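Local coordinates for serine acetyltransferase (Bacteroides vulgatus ATCC 8482, PDB 3F1X), which catalyses transfer of the acetyl group of acetyl-CoA to the serine hydroxyl, giving O-acetylserine, the first step of cysteine biosynthesis from serine, at the interface of chains A and B. Numbering follows the deposited sequence. Chains: chain A/B, Serine acetyltransferase.

Contact 1 and contact 2 join the same two chains, with the centres of their C-alpha atoms about 35 Å apart, and they share no residue. Contact 1 lies in the C-terminal left-handed beta-helix: B contributes the strands 192-193, 212-213 and 230-232, and A contributes loop residues. Contact 2 belongs to the N-terminal helical part, where the B loop between helix 7-17 and helix 39-53 meets the start of A's 3-10 helix 65-67. The pair is therefore held in both domains. Contact 1 carries catalytic residues, whereas contact 2 probably serves mainly to hold the N-terminal part of B against A.

Contact 1: the interface of chains A and B. Residues chain A 207, 227, 262; chain B 192, 212, 230.
A:His207, A:Gln227 and A:Ser262 face B:Asp192, B:Val212 and B:Thr230 where two left-handed beta-helices pack side by side, an interface that in this family builds the trimer and places the active site between subunits. The three B residues lie on strands 192-193, 212-213 and 230-232. Their stacking shows in the backbone spacing, CA of B:Asp192 lying 4.9 Å from CA of B:Val212, and CA of B:Val212 lying 4.6 Å from CA of B:Thr230. By family, A:His207 is the catalytic histidine that activates the serine hydroxyl and B:Asp192 is its carboxylate partner, so the dyad spans two chains. Imidazole ND1 of A:His207 donates to carboxylate OD2 of B:Asp192 at 3.0 Å in a bent bond. That oxygen is met nearly in line with its CG-OD2 bond but lies 28° out of the ring plane, and the two flat groups are turned 52° against each other. The bond probably helps to orient the ring, leaving NE2 on its far side. B:Val212 adds a second restraint: methyl CG1 sits over the centre of one imidazole face, 3.6 Å from the centroid, with the two side chains crossing at about a right angle. Its other methyl, CG2, packs against amide carbon CD of A:Gln227, also at 3.6 Å. The two methyls of one valine thus pack against the catalytic ring and the neighbouring amide from the chain B side. For A:Gln227, CG lies between the backbone N and the carbonyl carbon (chi1 58°), and a bend at chi2 turns the amide towards chain B. There NE2 donates to hydroxyl OG1 of B:Thr230 at 2.7 Å in a nearly straight bond, with the acceptor in the amide plane. The same hydroxyl makes a longer hydrogen bond with OG of A:Ser262, at 3.2 Å. Water 1 closes a triangle with these two hydroxyls, lying 2.6 Å from A:Ser262 OG.

Contact 2: the interface of chains A and B. Residues chain A 63-66; chain B 30, 32.
B:Asp32 meets A:Ser65 in a loop-to-helix-start interface within the N-terminal helical domain of this serine acetyltransferase, and this probably helps fasten the N-terminal region of one subunit over its neighbour. The B loop presents its carboxylate to the first residue of the 3-10 helix 65-67, and the grip is two-pronged. Backbone N of A:Ser65 donates to OD1 of B:Asp32 at 2.9 Å, reaching that oxygen from above the carboxylate plane, 44° out of it. Hydroxyl OG of A:Ser65 donates to OD2 of B:Asp32 at 2.8 Å, and there the syn lone pair is used. The serine hydroxyl is placed between its own backbone N and carbonyl carbon (chi1 64°), which lets N and OG point together at one carboxylate. Because these donors stand at a helix start, the local dipole is likely to favour the negative group. The receiving turn is braced within chain A: amide OD1 of A:Asn64 accepts from backbone N of A:His66 at 2.9 Å, an Asx-turn, and also from ring ND1 of A:His66 at 3.3 Å. That second bond lies in the ring plane and should restrict rotation of the imidazole, whose CE1 comes within 3.4 Å of OD2 of B:Asp32. With an alanine in place of B:Asp32, the backbone N-H and hydroxyl of A:Ser65 would probably lose their shared acceptor, leaving the hydroxyl free to turn. Beside the polar pair, A:Val63 packs at about a right angle to the side chains of B:His30 and B:Asp32, its methyl CG1 lying 3.5 Å from carbonyl O of B:His30 and 4.1 Å from CA of B:Asp32.

Contact 1: the interface of chains A and B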
ATOM      1  N   HIS A 207      31.456   1.142  11.219  1.00 15.01           N
ATOM      2  CA  HIS A 207      31.045   1.911  10.044  1.00 16.01           C
ATOM      3  C   HIS A 207      30.763   0.899   8.922  1.00 15.23           C
ATOM      4  O   HIS A 207      29.614   0.732   8.511  1.00 14.16           O
ATOM      5  CB  HIS A 207      32.151   2.909   9.687  1.00 14.16           C
ATOM      6  CG  HIS A 207      32.634   3.706  10.864  1.00 17.00           C
ATOM      7  ND1 HIS A 207      31.810   4.553  11.578  1.00 18.74           N
ATOM      8  CD2 HIS A 207      33.850   3.784  11.452  1.00 20.26           C
ATOM      9  CE1 HIS A 207      32.501   5.122  12.551  1.00 19.92           C
ATOM     10  NE2 HIS A 207      33.741   4.676  12.498  1.00 18.40           N
ATOM     11  N   GLN A 227      35.654   0.229   7.845  1.00 15.92           N
ATOM     12  CA  GLN A 227      35.127   0.465   6.507  1.00 14.73           C
ATOM     13  C   GLN A 227      36.181   0.192   5.430  1.00 16.71           C
ATOM     14  O   GLN A 227      37.376   0.419   5.643  1.00 16.29           O
ATOM     15  CB  GLN A 227      34.656   1.924   6.377  1.00 14.91           C
ATOM     16  CG  GLN A 227      35.753   2.964   6.667  1.00 14.89           C
ATOM     17  CD  GLN A 227      35.860   3.337   8.139  1.00 16.50           C
ATOM     18  OE1 GLN A 227      35.387   2.612   9.007  1.00 16.40           O
ATOM     19  NE2 GLN A 227      36.495   4.477   8.425  1.00 16.34           N
ATOM     20  N   SER A 262      40.744   1.048   8.264  1.00 17.42           N
ATOM     21  CA  SER A 262      40.179   1.543   7.022  1.00 19.28           C
ATOM     22  C   SER A 262      40.858   1.245   5.688  1.00 18.54           C
ATOM     23  O   SER A 262      42.041   1.533   5.489  1.00 15.91           O
ATOM     24  CB  SER A 262      39.969   3.051   7.150  1.00 20.20           C
ATOM     25  OG  SER A 262      39.228   3.528   6.048  1.00 30.11           O
TER
ATOM     26  N   ASP B 192      28.643   8.135   5.858  1.00 15.77           N
ATOM     27  CA  ASP B 192      28.434   8.064   7.305  1.00 16.47           C
ATOM     28  C   ASP B 192      29.026   9.256   8.059  1.00 16.67           C
ATOM     29  O   ASP B 192      30.244   9.357   8.242  1.00 17.34           O
ATOM     30  CB  ASP B 192      29.024   6.742   7.829  1.00 19.39           C
ATOM     31  CG  ASP B 192      28.733   6.493   9.307  1.00 24.21           C
ATOM     32  OD1 ASP B 192      27.640   6.861   9.782  1.00 27.74           O
ATOM     33  OD2 ASP B 192      29.600   5.905   9.993  1.00 29.29           O
ATOM     34  N   VAL B 212      33.549   8.481   5.922  1.00 12.07           N
ATOM     35  CA  VAL B 212      33.282   8.336   7.352  1.00 12.68           C
ATOM     36  C   VAL B 212      33.794   9.582   8.085  1.00 14.63           C
ATOM     37  O   VAL B 212      34.981   9.922   8.008  1.00 14.69           O
ATOM     38  CB  VAL B 212      33.969   7.087   7.948  1.00 14.19           C
ATOM     39  CG1 VAL B 212      33.740   7.037   9.465  1.00 15.40           C
ATOM     40  CG2 VAL B 212      33.406   5.826   7.311  1.00 14.46           C
ATOM     41  N   THR B 230      38.102   8.839   5.207  1.00 16.01           N
ATOM     42  CA  THR B 230      37.805   8.636   6.625  1.00 17.13           C
ATOM     43  C   THR B 230      38.451   9.701   7.500  1.00 16.89           C
ATOM     44  O   THR B 230      39.635   9.992   7.357  1.00 17.28           O
ATOM     45  CB  THR B 230      38.327   7.261   7.138  1.00 17.45           C
ATOM     46  OG1 THR B 230      37.521   6.207   6.607  1.00 20.67           O
ATOM     47  CG2 THR B 230      38.272   7.200   8.669  1.00 18.09           C
TER
HETATM   48  O   HOH W   1      39.606   5.710   4.659  1.00 17.70           O

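Contact 2: the interface of chains A and B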
ATOM      1  N   VAL A  63       6.631  -0.532  23.692  1.00 30.82           N
ATOM      2  CA  VAL A  63       7.110  -1.458  24.705  1.00 28.86           C
ATOM      3  C   VAL A  63       5.949  -2.100  25.463  1.00 28.03           C
ATOM      4  O   VAL A  63       5.041  -1.410  25.935  1.00 28.14           O
ATOM      5  CB  VAL A  63       8.022  -0.737  25.715  1.00 27.09           C
ATOM      6  CG1 VAL A  63       8.654  -1.748  26.667  1.00 27.20           C
ATOM      7  CG2 VAL A  63       9.093   0.057  24.970  1.00 26.13           C
ATOM      8  N   ASN A  64       5.977  -3.423  25.574  1.00 25.46           N
ATOM      9  CA  ASN A  64       4.935  -4.137  26.295  1.00 22.39           C
ATOM     10  C   ASN A  64       5.442  -5.503  26.720  1.00 21.64           C
ATOM     11  O   ASN A  64       5.435  -6.447  25.935  1.00 20.02           O
ATOM     12  CB  ASN A  64       3.688  -4.308  25.428  1.00 23.50           C
ATOM     13  CG  ASN A  64       2.480  -4.727  26.241  1.00 22.84           C
ATOM     14  OD1 ASN A  64       2.609  -5.430  27.245  1.00 22.30           O
ATOM     15  ND2 ASN A  64       1.295  -4.307  25.807  1.00 22.16           N
ATOM     16  N   SER A  65       5.869  -5.606  27.973  1.00 19.52           N
ATOM     17  CA  SER A  65       6.387  -6.858  28.501  1.00 21.60           C
ATOM     18  C   SER A  65       5.325  -7.955  28.559  1.00 21.27           C
ATOM     19  O   SER A  65       5.660  -9.137  28.572  1.00 19.41           O
ATOM     20  CB  SER A  65       6.941  -6.638  29.905  1.00 23.82           C
ATOM     21  OG  SER A  65       5.906  -6.255  30.795  1.00 23.64           O
ATOM     22  N   HIS A  66       4.050  -7.570  28.587  1.00 20.93           N
ATOM     23  CA  HIS A  66       2.976  -8.553  28.678  1.00 21.53           C
ATOM     24  C   HIS A  66       2.653  -9.256  27.362  1.00 22.26           C
ATOM     25  O   HIS A  66       1.829 -10.172  27.333  1.00 24.26           O
ATOM     26  CB  HIS A  66       1.700  -7.902  29.239  1.00 23.36           C
ATOM     27  CG  HIS A  66       1.912  -7.121  30.499  1.00 24.61           C
ATOM     28  ND1 HIS A  66       2.205  -5.773  30.500  1.00 27.44           N
ATOM     29  CD2 HIS A  66       1.887  -7.502  31.798  1.00 25.77           C
ATOM     30  CE1 HIS A  66       2.352  -5.358  31.746  1.00 27.51           C
ATOM     31  NE2 HIS A  66       2.166  -6.387  32.552  1.00 26.95           N
TER
ATOM     32  N   HIS B  30      13.010  -0.665  29.848  1.00 54.28           N
ATOM     33  CA  HIS B  30      12.236   0.295  29.071  1.00 50.88           C
ATOM     34  C   HIS B  30      10.814   0.214  29.616  1.00 49.83           C
ATOM     35  O   HIS B  30      10.229  -0.868  29.683  1.00 50.39           O
ATOM     36  CB  HIS B  30      12.249  -0.078  27.589  1.00 49.55           C
ATOM     37  CG  HIS B  30      13.591   0.051  26.942  1.00 47.91           C
ATOM     38  ND1 HIS B  30      13.891   1.043  26.033  1.00 46.05           N
ATOM     39  CD2 HIS B  30      14.714  -0.700  27.058  1.00 47.99           C
ATOM     40  CE1 HIS B  30      15.135   0.897  25.615  1.00 46.34           C
ATOM     41  NE2 HIS B  30      15.657  -0.154  26.223  1.00 46.30           N
ATOM     42  N   ASP B  32       6.922   0.092  30.108  1.00 38.04           N
ATOM     43  CA  ASP B  32       5.836  -0.402  29.276  1.00 34.61           C
ATOM     44  C   ASP B  32       5.009   0.817  28.908  1.00 33.60           C
ATOM     45  O   ASP B  32       4.868   1.739  29.715  1.00 33.25           O
ATOM     46  CB  ASP B  32       4.938  -1.384  30.039  1.00 32.43           C
ATOM     47  CG  ASP B  32       5.530  -2.774  30.137  1.00 31.89           C
ATOM     48  OD1 ASP B  32       6.390  -3.120  29.302  1.00 30.46           O
ATOM     49  OD2 ASP B  32       5.113  -3.537  31.041  1.00 28.28           O
TER